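Local coordinates for protein flavohemoglobin (Malassezia yamatoensis, PDB 6O0A) that probably detoxifies nitric oxide as a dioxygenase, passing electrons from NAD(P)H through FAD to a heme that binds oxygen, at residues A[210-224]-A[236-250]. Sequence-based numbering, arbitrary orientation.
With FAD (flavin-adenine dinucleotide), chain B.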
ATOM      1  N   ILE A 210       6.928  -9.871  -1.438  1.00 11.15           N
ATOM      2  CA  ILE A 210       7.842 -10.880  -1.951  0.74 10.24           C
ATOM      3  C   ILE A 210       9.264 -10.424  -1.641  1.00 11.54           C
ATOM      4  O   ILE A 210       9.564  -9.219  -1.666  1.00 10.77           O
ATOM      5  CB  ILE A 210       7.623 -11.128  -3.460  0.74 13.60           C
ATOM      6  CG1 ILE A 210       8.483 -12.300  -3.932  0.74  8.53           C
ATOM      7  CG2 ILE A 210       7.889  -9.874  -4.273  0.74 11.80           C
ATOM      8  CD1 ILE A 210       8.001 -12.910  -5.221  0.74 12.75           C
ATOM      9  N   TYR A 211      10.129 -11.397  -1.338  1.00 11.78           N
ATOM     10  CA  TYR A 211      11.463 -11.161  -0.796  1.00 11.19           C
ATOM     11  C   TYR A 211      12.524 -11.705  -1.739  1.00 13.26           C
ATOM     12  O   TYR A 211      12.426 -12.847  -2.196  1.00 15.57           O
ATOM     13  CB  TYR A 211      11.614 -11.835   0.579  1.00  9.78           C
ATOM     14  CG  TYR A 211      10.742 -11.233   1.654  1.00 11.24           C
ATOM     15  CD1 TYR A 211       9.356 -11.420   1.647  1.00 15.73           C
ATOM     16  CD2 TYR A 211      11.295 -10.464   2.664  1.00 10.68           C
ATOM     17  CE1 TYR A 211       8.553 -10.853   2.629  1.00 13.95           C
ATOM     18  CE2 TYR A 211      10.506  -9.909   3.659  1.00 15.39           C
ATOM     19  CZ  TYR A 211       9.129 -10.104   3.629  1.00 17.02           C
ATOM     20  OH  TYR A 211       8.342  -9.534   4.604  1.00 17.13           O
ATOM     21  N   ALA A 212      13.556 -10.904  -1.991  1.00 11.36           N
ATOM     22  CA  ALA A 212      14.758 -11.407  -2.648  1.00 11.88           C
ATOM     23  C   ALA A 212      15.954 -10.634  -2.112  1.00  9.74           C
ATOM     24  O   ALA A 212      15.810  -9.598  -1.459  1.00 12.70           O
ATOM     25  CB  ALA A 212      14.665 -11.288  -4.169  1.00 14.30           C
ATOM     26  N   ARG A 213      17.144 -11.136  -2.402  1.00 12.29           N
ATOM     27  CA  ARG A 213      18.338 -10.462  -1.910  1.00 14.90           C
ATOM     28  C   ARG A 213      18.857  -9.465  -2.935  1.00 16.53           C
ATOM     29  O   ARG A 213      18.774  -9.690  -4.151  1.00 13.49           O
ATOM     30  CB  ARG A 213      19.424 -11.469  -1.533  1.00 14.38           C
ATOM     31  CG  ARG A 213      19.008 -12.259  -0.308  1.00 15.67           C
ATOM     32  CD  ARG A 213      20.110 -12.985   0.409  1.00 18.52           C
ATOM     33  NE  ARG A 213      19.471 -13.729   1.488  1.00 15.37           N
ATOM     34  CZ  ARG A 213      19.379 -13.299   2.743  1.00 15.37           C
ATOM     35  NH1 ARG A 213      19.928 -12.151   3.106  1.00 15.74           N
ATOM     36  NH2 ARG A 213      18.744 -14.034   3.643  1.00 17.29           N
ATOM     37  N   THR A 214      19.360  -8.338  -2.426  1.00 12.72           N
ATOM     38  CA  THR A 214      20.085  -7.379  -3.236  1.00 15.41           C
ATOM     39  C   THR A 214      21.365  -8.023  -3.759  1.00 17.81           C
ATOM     40  O   THR A 214      21.795  -9.083  -3.294  1.00 16.71           O
ATOM     41  CB  THR A 214      20.444  -6.147  -2.408  1.00 14.46           C
ATOM     42  OG1 THR A 214      21.301  -6.561  -1.334  1.00 14.71           O
ATOM     43  CG2 THR A 214      19.200  -5.514  -1.825  1.00 15.88           C
ATOM     44  N   SER A 215      21.993  -7.351  -4.730  1.00 17.96           N
ATOM     45  CA  SER A 215      23.250  -7.862  -5.270  1.00 16.33           C
ATOM     46  C   SER A 215      24.291  -8.087  -4.183  1.00 18.24           C
ATOM     47  O   SER A 215      25.110  -9.005  -4.294  1.00 20.39           O
ATOM     48  CB  SER A 215      23.802  -6.904  -6.327  1.00 29.35           C
ATOM     49  OG  SER A 215      24.129  -5.650  -5.753  1.00 33.14           O
ATOM     50  N   ASP A 216      24.269  -7.285  -3.120  1.00 16.45           N
ATOM     51  CA  ASP A 216      25.234  -7.426  -2.038  1.00 15.62           C
ATOM     52  C   ASP A 216      24.689  -8.225  -0.854  1.00 17.77           C
ATOM     53  O   ASP A 216      25.341  -8.286   0.191  1.00 20.64           O
ATOM     54  CB  ASP A 216      25.747  -6.051  -1.591  1.00 17.50           C
ATOM     55  CG  ASP A 216      24.634  -5.078  -1.219  1.00 17.56           C
ATOM     56  OD1 ASP A 216      23.484  -5.261  -1.648  1.00 18.90           O
ATOM     57  OD2 ASP A 216      24.941  -4.094  -0.519  1.00 18.37           O
ATOM     58  N   GLY A 217      23.529  -8.861  -0.999  1.00 15.75           N
ATOM     59  CA  GLY A 217      23.130  -9.911  -0.079  1.00 17.40           C
ATOM     60  C   GLY A 217      22.115  -9.565   0.992  1.00 20.29           C
ATOM     61  O   GLY A 217      21.907 -10.387   1.896  1.00 20.11           O
ATOM     62  N   LEU A 218      21.485  -8.387   0.932  1.00 14.82           N
ATOM     63  CA  LEU A 218      20.455  -7.997   1.902  1.00 17.91           C
ATOM     64  C   LEU A 218      19.075  -8.443   1.433  1.00 15.22           C
ATOM     65  O   LEU A 218      18.674  -8.141   0.304  1.00 16.40           O
ATOM     66  CB  LEU A 218      20.436  -6.479   2.112  1.00 15.72           C
ATOM     67  CG  LEU A 218      21.569  -5.870   2.935  1.00 21.42           C
ATOM     68  CD1 LEU A 218      21.429  -4.368   2.953  1.00 27.22           C
ATOM     69  CD2 LEU A 218      21.542  -6.434   4.349  1.00 21.23           C
ATOM     70  N   LEU A 219      18.334  -9.132   2.310  1.00 12.62           N
ATOM     71  CA  LEU A 219      16.969  -9.526   1.981  1.00 13.73           C
ATOM     72  C   LEU A 219      16.067  -8.295   2.006  1.00 13.41           C
ATOM     73  O   LEU A 219      16.105  -7.506   2.957  1.00 12.79           O
ATOM     74  CB  LEU A 219      16.467 -10.585   2.967  1.00 15.61           C
ATOM     75  CG  LEU A 219      15.197 -11.308   2.497  1.00 17.61           C
ATOM     76  CD1 LEU A 219      15.506 -12.208   1.316  1.00 12.92           C
ATOM     77  CD2 LEU A 219      14.575 -12.103   3.632  1.00 20.11           C
ATOM     78  N   GLN A 220      15.272  -8.115   0.954  1.00 14.37           N
ATOM     79  CA  GLN A 220      14.443  -6.918   0.830  1.00 11.89           C
ATOM     80  C   GLN A 220      13.055  -7.288   0.335  1.00 11.10           C
ATOM     81  O   GLN A 220      12.936  -8.049  -0.634  1.00 12.64           O
ATOM     82  CB  GLN A 220      15.070  -5.907  -0.127  1.00  9.98           C
ATOM     83  CG  GLN A 220      16.350  -5.298   0.383  1.00 10.34           C
ATOM     84  CD  GLN A 220      16.070  -4.185   1.355  1.00 12.54           C
ATOM     85  OE1 GLN A 220      15.746  -3.072   0.949  1.00 14.87           O
ATOM     86  NE2 GLN A 220      16.175  -4.476   2.642  1.00 14.13           N
ATOM     87  N   PRO A 221      12.011  -6.764   0.971  1.00 11.38           N
ATOM     88  CA  PRO A 221      10.641  -6.991   0.492  1.00 11.58           C
ATOM     89  C   PRO A 221      10.114  -5.872  -0.399  1.00 12.07           C
ATOM     90  O   PRO A 221      10.501  -4.712  -0.221  1.00 13.03           O
ATOM     91  CB  PRO A 221       9.841  -7.049   1.800  1.00 13.29           C
ATOM     92  CG  PRO A 221      10.533  -6.015   2.647  1.00 12.53           C
ATOM     93  CD  PRO A 221      12.032  -6.144   2.307  1.00 15.84           C
ATOM     94  N   ARG A 222       9.245  -6.210  -1.354  1.00 11.35           N
ATOM     95  CA  ARG A 222       8.401  -5.238  -2.047  1.00  9.91           C
ATOM     96  C   ARG A 222       6.999  -5.827  -2.140  1.00 12.01           C
ATOM     97  O   ARG A 222       6.836  -7.048  -2.161  1.00 11.36           O
ATOM     98  CB  ARG A 222       8.919  -4.921  -3.455  1.00 12.12           C
ATOM     99  CG  ARG A 222      10.357  -4.366  -3.528  1.00 11.22           C
ATOM    100  CD  ARG A 222      10.452  -3.001  -2.861  1.00 13.99           C
ATOM    101  NE  ARG A 222      11.729  -2.316  -3.119  1.00 13.49           N
ATOM    102  CZ  ARG A 222      12.739  -2.221  -2.257  1.00 12.39           C
ATOM    103  NH1 ARG A 222      12.663  -2.778  -1.051  1.00 12.13           N
ATOM    104  NH2 ARG A 222      13.832  -1.553  -2.596  1.00 12.22           N
ATOM    105  N   GLN A 223       5.992  -4.954  -2.223  1.00 11.55           N
ATOM    106  CA  GLN A 223       4.594  -5.377  -2.314  1.00  8.88           C
ATOM    107  C   GLN A 223       4.099  -5.394  -3.754  1.00 12.42           C
ATOM    108  O   GLN A 223       4.421  -4.498  -4.541  1.00 11.79           O
ATOM    109  CB  GLN A 223       3.680  -4.469  -1.488  1.00  9.01           C
ATOM    110  CG  GLN A 223       3.949  -4.542   0.016  1.00 11.94           C
ATOM    111  CD  GLN A 223       5.186  -3.766   0.418  1.00 14.32           C
ATOM    112  OE1 GLN A 223       5.340  -2.600   0.054  1.00 14.03           O
ATOM    113  NE2 GLN A 223       6.067  -4.403   1.205  1.00 12.50           N
ATOM    114  N   PHE A 224       3.306  -6.415  -4.085  1.00 10.24           N
ATOM    115  CA  PHE A 224       2.639  -6.474  -5.386  1.00  9.06           C
ATOM    116  C   PHE A 224       1.221  -6.997  -5.224  1.00 14.38           C
ATOM    117  O   PHE A 224       0.963  -7.904  -4.436  1.00 12.41           O
ATOM    118  CB  PHE A 224       3.425  -7.337  -6.380  1.00 11.62           C
ATOM    119  CG  PHE A 224       4.817  -6.833  -6.612  1.00  9.67           C
ATOM    120  CD1 PHE A 224       5.052  -5.764  -7.456  1.00  9.66           C
ATOM    121  CD2 PHE A 224       5.888  -7.399  -5.936  1.00 12.09           C
ATOM    122  CE1 PHE A 224       6.336  -5.277  -7.643  1.00 10.36           C
ATOM    123  CE2 PHE A 224       7.171  -6.922  -6.118  1.00 12.50           C
ATOM    124  CZ  PHE A 224       7.399  -5.859  -6.975  1.00 11.97           C
ATOM    125  N   ILE A 236       1.539 -12.190  -9.745  1.00 12.68           N
ATOM    126  CA  ILE A 236       1.797 -10.757  -9.682  1.00 10.20           C
ATOM    127  C   ILE A 236       2.381 -10.309 -11.019  1.00 10.72           C
ATOM    128  O   ILE A 236       2.995 -11.096 -11.747  1.00 14.84           O
ATOM    129  CB  ILE A 236       2.761 -10.379  -8.527  1.00 11.53           C
ATOM    130  CG1 ILE A 236       4.115 -11.087  -8.723  1.00 12.60           C
ATOM    131  CG2 ILE A 236       2.137 -10.740  -7.177  1.00 11.15           C
ATOM    132  CD1 ILE A 236       5.158 -10.721  -7.649  1.00 14.17           C
ATOM    133  N   ALA A 237       2.190  -9.030 -11.341  1.00 10.99           N
ATOM    134  CA  ALA A 237       2.775  -8.422 -12.534  1.00 10.35           C
ATOM    135  C   ALA A 237       3.646  -7.258 -12.097  1.00 11.71           C
ATOM    136  O   ALA A 237       3.151  -6.300 -11.491  1.00 12.42           O
ATOM    137  CB  ALA A 237       1.685  -7.941 -13.507  1.00  9.14           C
ATOM    138  N   ILE A 238       4.941  -7.347 -12.397  1.00 11.43           N
ATOM    139  CA  ILE A 238       5.935  -6.410 -11.896  1.00 12.78           C
ATOM    140  C   ILE A 238       6.385  -5.512 -13.043  1.00 11.12           C
ATOM    141  O   ILE A 238       6.893  -5.997 -14.059  1.00 13.16           O
ATOM    142  CB  ILE A 238       7.128  -7.156 -11.281  1.00 11.29           C
ATOM    143  CG1 ILE A 238       6.663  -8.077 -10.145  1.00 12.92           C
ATOM    144  CG2 ILE A 238       8.204  -6.153 -10.795  1.00 12.70           C
ATOM    145  CD1 ILE A 238       7.816  -8.873  -9.462  1.00 12.50           C
ATOM    146  N   LYS A 239       6.231  -4.206 -12.861  1.00 12.28           N
ATOM    147  CA  LYS A 239       6.764  -3.228 -13.794  1.00  8.90           C
ATOM    148  C   LYS A 239       8.171  -2.839 -13.370  1.00 14.33           C
ATOM    149  O   LYS A 239       8.412  -2.557 -12.189  1.00 14.56           O
ATOM    150  CB  LYS A 239       5.877  -1.989 -13.834  1.00 13.88           C
ATOM    151  CG  LYS A 239       6.352  -0.935 -14.809  1.00 12.30           C
ATOM    152  CD  LYS A 239       5.287   0.116 -15.008  1.00 18.94           C
ATOM    153  CE  LYS A 239       5.691   1.086 -16.112  1.00 26.44           C
ATOM    154  NZ  LYS A 239       4.519   1.878 -16.572  1.00 28.46           N
ATOM    155  N   LEU A 240       9.090  -2.798 -14.334  1.00 13.81           N
ATOM    156  CA  LEU A 240      10.468  -2.428 -14.025  1.00 13.46           C
ATOM    157  C   LEU A 240      10.542  -0.962 -13.624  1.00 12.87           C
ATOM    158  O   LEU A 240      10.047  -0.083 -14.336  1.00 13.32           O
ATOM    159  CB  LEU A 240      11.375  -2.697 -15.233  1.00 11.79           C
ATOM    160  CG  LEU A 240      12.851  -2.371 -15.005  1.00 16.10           C
ATOM    161  CD1 LEU A 240      13.383  -3.277 -13.901  1.00 15.95           C
ATOM    162  CD2 LEU A 240      13.668  -2.516 -16.294  1.00 21.11           C
ATOM    163  N   ASP A 241      11.151  -0.697 -12.462  1.00 13.64           N
ATOM    164  CA  ASP A 241      11.525   0.657 -12.100  1.00 16.20           C
ATOM    165  C   ASP A 241      13.011   0.787 -12.391  1.00 20.50           C
ATOM    166  O   ASP A 241      13.825   0.186 -11.675  1.00 15.52           O
ATOM    167  CB  ASP A 241      11.229   0.940 -10.626  1.00 16.35           C
ATOM    168  CG  ASP A 241      11.574   2.375 -10.209  1.00 15.33           C
ATOM    169  OD1 ASP A 241      12.245   3.097 -10.982  1.00 16.06           O
ATOM    170  OD2 ASP A 241      11.182   2.776  -9.086  1.00 17.96           O
ATOM    171  N   PRO A 242      13.406   1.525 -13.429  1.00 17.56           N
ATOM    172  CA  PRO A 242      14.833   1.608 -13.789  1.00 17.22           C
ATOM    173  C   PRO A 242      15.687   2.240 -12.715  1.00 15.43           C
ATOM    174  O   PRO A 242      16.910   2.071 -12.741  1.00 20.85           O
ATOM    175  CB  PRO A 242      14.834   2.470 -15.061  1.00 27.37           C
ATOM    176  CG  PRO A 242      13.429   2.494 -15.533  1.00 28.92           C
ATOM    177  CD  PRO A 242      12.543   2.275 -14.352  1.00 22.24           C
ATOM    178  N   HIS A 243      15.080   2.963 -11.778  1.00 14.88           N
ATOM    179  CA  HIS A 243      15.809   3.594 -10.687  1.00 17.62           C
ATOM    180  C   HIS A 243      15.570   2.906  -9.353  1.00 17.93           C
ATOM    181  O   HIS A 243      15.986   3.426  -8.311  1.00 18.68           O
ATOM    182  CB  HIS A 243      15.436   5.070 -10.606  1.00 18.61           C
ATOM    183  CG  HIS A 243      15.796   5.835 -11.840  1.00 14.91           C
ATOM    184  ND1 HIS A 243      17.103   6.100 -12.190  1.00 22.94           N
ATOM    185  CD2 HIS A 243      15.024   6.351 -12.825  1.00 26.30           C
ATOM    186  CE1 HIS A 243      17.118   6.765 -13.332  1.00 26.81           C
ATOM    187  NE2 HIS A 243      15.873   6.935 -13.735  1.00 25.78           N
ATOM    188  N   GLY A 244      14.919   1.746  -9.359  1.00 17.64           N
ATOM    189  CA  GLY A 244      14.685   0.994  -8.149  1.00 12.82           C
ATOM    190  C   GLY A 244      15.709  -0.114  -7.983  1.00 14.59           C
ATOM    191  O   GLY A 244      16.443  -0.482  -8.901  1.00 14.84           O
ATOM    192  N   GLU A 245      15.751  -0.659  -6.774  1.00 12.16           N
ATOM    193  CA  GLU A 245      16.740  -1.701  -6.537  1.00 12.24           C
ATOM    194  C   GLU A 245      16.218  -3.107  -6.839  1.00 12.09           C
ATOM    195  O   GLU A 245      16.959  -3.937  -7.388  1.00 15.49           O
ATOM    196  CB  GLU A 245      17.234  -1.628  -5.089  1.00 15.21           C
ATOM    197  CG  GLU A 245      18.295  -2.670  -4.804  1.00 17.60           C
ATOM    198  CD  GLU A 245      19.114  -2.369  -3.576  1.00 16.01           C
ATOM    199  OE1 GLU A 245      18.625  -1.688  -2.639  1.00 17.81           O
ATOM    200  OE2 GLU A 245      20.271  -2.819  -3.563  1.00 19.11           O
ATOM    201  N   MET A 246      14.958  -3.406  -6.509  1.00 11.82           N
ATOM    202  CA  MET A 246      14.525  -4.799  -6.488  1.00 11.39           C
ATOM    203  C   MET A 246      13.774  -5.250  -7.738  1.00 11.63           C
ATOM    204  O   MET A 246      13.762  -6.454  -8.010  1.00 13.00           O
ATOM    205  CB  MET A 246      13.654  -5.084  -5.256  1.00 11.31           C
ATOM    206  CG  MET A 246      14.376  -4.871  -3.910  1.00 10.61           C
ATOM    207  SD  MET A 246      15.946  -5.765  -3.814  1.00 13.76           S
ATOM    208  CE  MET A 246      15.429  -7.460  -3.970  1.00 15.88           C
ATOM    209  N   THR A 247      13.141  -4.357  -8.509  1.00 13.70           N
ATOM    210  CA  THR A 247      12.368  -4.894  -9.635  1.00  9.79           C
ATOM    211  C   THR A 247      13.266  -5.538 -10.687  1.00 10.89           C
ATOM    212  O   THR A 247      12.885  -6.559 -11.271  1.00 12.98           O
ATOM    213  CB  THR A 247      11.462  -3.828 -10.280  1.00 11.11           C
ATOM    214  OG1 THR A 247      12.188  -2.628 -10.506  1.00 12.73           O
ATOM    215  CG2 THR A 247      10.270  -3.545  -9.389  1.00 14.16           C
ATOM    216  N   THR A 248      14.474  -5.008 -10.916  1.00 13.96           N
ATOM    217  CA  THR A 248      15.382  -5.703 -11.818  0.61 16.32           C
ATOM    218  C   THR A 248      15.712  -7.098 -11.292  1.00 14.48           C
ATOM    219  O   THR A 248      15.795  -8.052 -12.079  1.00 15.50           O
ATOM    220  CB  THR A 248      16.646  -4.872 -12.055  0.61 15.94           C
ATOM    221  OG1 THR A 248      17.435  -5.489 -13.078  0.61 16.12           O
ATOM    222  CG2 THR A 248      17.465  -4.721 -10.775  0.61 12.18           C
ATOM    223  N   ILE A 249      15.863  -7.245  -9.971  1.00 14.35           N
ATOM    224  CA  ILE A 249      16.184  -8.542  -9.387  1.00 12.62           C
ATOM    225  C   ILE A 249      15.011  -9.506  -9.522  1.00 13.32           C
ATOM    226  O   ILE A 249      15.190 -10.660  -9.927  1.00 15.59           O
ATOM    227  CB  ILE A 249      16.643  -8.351  -7.927  1.00 12.71           C
ATOM    228  CG1 ILE A 249      18.009  -7.653  -7.928  1.00 19.83           C
ATOM    229  CG2 ILE A 249      16.738  -9.699  -7.221  1.00 14.14           C
ATOM    230  CD1 ILE A 249      18.498  -7.199  -6.565  1.00 19.38           C
ATOM    231  N   PHE A 250      13.790  -9.046  -9.224  1.00 12.55           N
ATOM    232  CA  PHE A 250      12.624  -9.910  -9.374  1.00 12.41           C
ATOM    233  C   PHE A 250      12.428 -10.320 -10.835  1.00 14.27           C
ATOM    234  O   PHE A 250      12.127 -11.480 -11.122  1.00 13.67           O
ATOM    235  CB  PHE A 250      11.363  -9.206  -8.860  1.00 14.42           C
ATOM    236  CG  PHE A 250      11.349  -8.963  -7.378  1.00 14.56           C
ATOM    237  CD1 PHE A 250      11.633  -9.985  -6.480  1.00 15.16           C
ATOM    238  CD2 PHE A 250      10.998  -7.710  -6.877  1.00 14.63           C
ATOM    239  CE1 PHE A 250      11.594  -9.754  -5.101  1.00 14.58           C
ATOM    240  CE2 PHE A 250      10.975  -7.470  -5.508  1.00 15.70           C
ATOM    241  CZ  PHE A 250      11.268  -8.487  -4.621  1.00 14.30           C
TER
HETATM  242  PA  FAD B 401      12.775   1.022  -5.053  1.00 14.43           P
HETATM  243  O1A FAD B 401      14.141   0.490  -4.829  1.00 14.29           O
HETATM  244  O2A FAD B 401      11.809   0.830  -3.917  1.00 10.98           O
HETATM  245  O5B FAD B 401      12.855   2.576  -5.412  1.00 11.82           O
HETATM  246  C5B FAD B 401      11.651   3.363  -5.474  1.00 14.41           C
HETATM  247  C4B FAD B 401      12.093   4.775  -5.762  1.00 16.43           C
HETATM  248  O4B FAD B 401      12.983   5.212  -4.710  1.00 15.59           O
HETATM  249  C3B FAD B 401      12.897   4.951  -7.037  1.00 17.29           C
HETATM  250  O3B FAD B 401      12.065   5.109  -8.184  1.00 17.98           O
HETATM  251  C2B FAD B 401      13.682   6.233  -6.744  1.00 21.89           C
HETATM  252  O2B FAD B 401      12.905   7.397  -7.005  1.00 23.05           O
HETATM  253  C1B FAD B 401      13.944   6.114  -5.237  1.00 17.55           C
HETATM  254  N9A FAD B 401      15.277   5.615  -4.911  1.00 17.74           N
HETATM  255  C8A FAD B 401      15.734   4.336  -5.076  1.00 18.82           C
HETATM  256  N7A FAD B 401      16.998   4.177  -4.767  1.00 18.50           N
HETATM  257  C5A FAD B 401      17.402   5.443  -4.376  1.00 14.72           C
HETATM  258  C6A FAD B 401      18.653   5.960  -3.996  1.00 13.68           C
HETATM  259  N6A FAD B 401      19.767   5.222  -3.917  1.00 16.59           N
HETATM  260  N1A FAD B 401      18.729   7.281  -3.717  1.00 19.17           N
HETATM  261  C2A FAD B 401      17.620   8.023  -3.804  1.00 17.02           C
HETATM  262  N3A FAD B 401      16.386   7.648  -4.161  1.00 17.32           N
HETATM  263  C4A FAD B 401      16.347   6.341  -4.445  1.00 17.98           C
HETATM  264  N1  FAD B 401       4.351  -2.486  -8.425  1.00 10.11           N
HETATM  265  C2  FAD B 401       4.092  -3.202  -9.560  1.00 10.69           C
HETATM  266  O2  FAD B 401       4.859  -3.183 -10.533  1.00 11.77           O
HETATM  267  N3  FAD B 401       2.937  -3.976  -9.629  1.00  9.46           N
HETATM  268  C4  FAD B 401       1.991  -4.109  -8.629  1.00 11.41           C
HETATM  269  O4  FAD B 401       1.014  -4.842  -8.784  1.00 12.62           O
HETATM  270  C4X FAD B 401       2.277  -3.350  -7.435  1.00 10.99           C
HETATM  271  N5  FAD B 401       1.431  -3.421  -6.441  1.00 12.76           N
HETATM  272  C5X FAD B 401       1.710  -2.689  -5.291  1.00 13.99           C
HETATM  273  C6  FAD B 401       0.811  -2.739  -4.225  1.00 12.45           C
HETATM  274  C7  FAD B 401       1.051  -2.036  -3.048  1.00 11.00           C
HETATM  275  C7M FAD B 401       0.039  -2.080  -1.930  1.00 16.08           C
HETATM  276  C8  FAD B 401       2.228  -1.278  -2.923  1.00 16.15           C
HETATM  277  C8M FAD B 401       2.542  -0.533  -1.653  1.00 16.50           C
HETATM  278  C9  FAD B 401       3.120  -1.216  -3.989  1.00 12.80           C
HETATM  279  C9A FAD B 401       2.868  -1.901  -5.173  1.00 10.69           C
HETATM  280  N10 FAD B 401       3.754  -1.849  -6.272  1.00 10.96           N
HETATM  281  C10 FAD B 401       3.484  -2.562  -7.421  1.00 12.42           C
HETATM  282  C1' FAD B 401       5.023  -1.109  -6.180  1.00 11.55           C
HETATM  283  C2' FAD B 401       6.163  -1.974  -5.652  1.00 11.17           C
HETATM  284  O2' FAD B 401       5.872  -2.383  -4.315  1.00 11.75           O
HETATM  285  C3' FAD B 401       7.510  -1.247  -5.691  1.00 12.51           C
HETATM  286  O3' FAD B 401       7.387   0.004  -5.016  1.00 15.04           O
HETATM  287  C4' FAD B 401       8.024  -0.994  -7.108  1.00 12.71           C
HETATM  288  O4' FAD B 401       7.997  -2.226  -7.830  1.00 12.83           O
HETATM  289  C5' FAD B 401       9.414  -0.390  -7.128  1.00 12.10           C
HETATM  290  O5' FAD B 401      10.323  -1.301  -6.469  1.00 13.67           O
HETATM  291  P   FAD B 401      11.885  -1.111  -6.741  1.00 13.26           P
HETATM  292  O1P FAD B 401      12.314  -1.364  -8.144  1.00 12.40           O
HETATM  293  O2P FAD B 401      12.597  -1.999  -5.759  1.00 12.17           O
HETATM  294  O3P FAD B 401      12.176   0.417  -6.396  1.00 13.59           O
HETATM  295  O   HOH W   1      21.072  -4.661  -5.489  1.00 20.14           O
HETATM  296  O   HOH W   2      16.246  -1.479  -1.159  1.00 13.22           O
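F224 and F250 meet as an offset edge-to-face pair, the edge of F224 toward the face of F250, centroids 5.8 Å apart and planes at 89°. I238 lays CG1 over the centre of one F224 face, 3.8 Å from its centroid, while FAD O2' lies over the other; a flat ring suits this slot between β-branched side chain and cofactor. I210 CG2 makes a CH-pi contact over one F250 face, toward its rim, and small A212 lets its CB approach F250 CE1 to 3.6 Å. M246 is bent at chi2 and chi3, which curls its thioether back so that CE reaches A212 and SD lies against Q220 CB. Its CG sits over the R222 guanidinium, 3.5 Å from CZ. Bonds from R222 NE to FAD O2P (2.8 Å), NH2 to O1A and NH1 to P221 O fix the group's rotation; its charge and several donors suit the anionic diphosphate. Consecutive backbone N-H groups of 245-247 also hold the diphosphate, T247 adding OG1. In this part of the FAD site of the ferredoxin-reductase-like barrel, helix 246-251 packs against hairpin strands 207-213 and 219-225, with L259 of strand 258-262 beside F250, and R64 of helix 64-69 salt-bridged to E245.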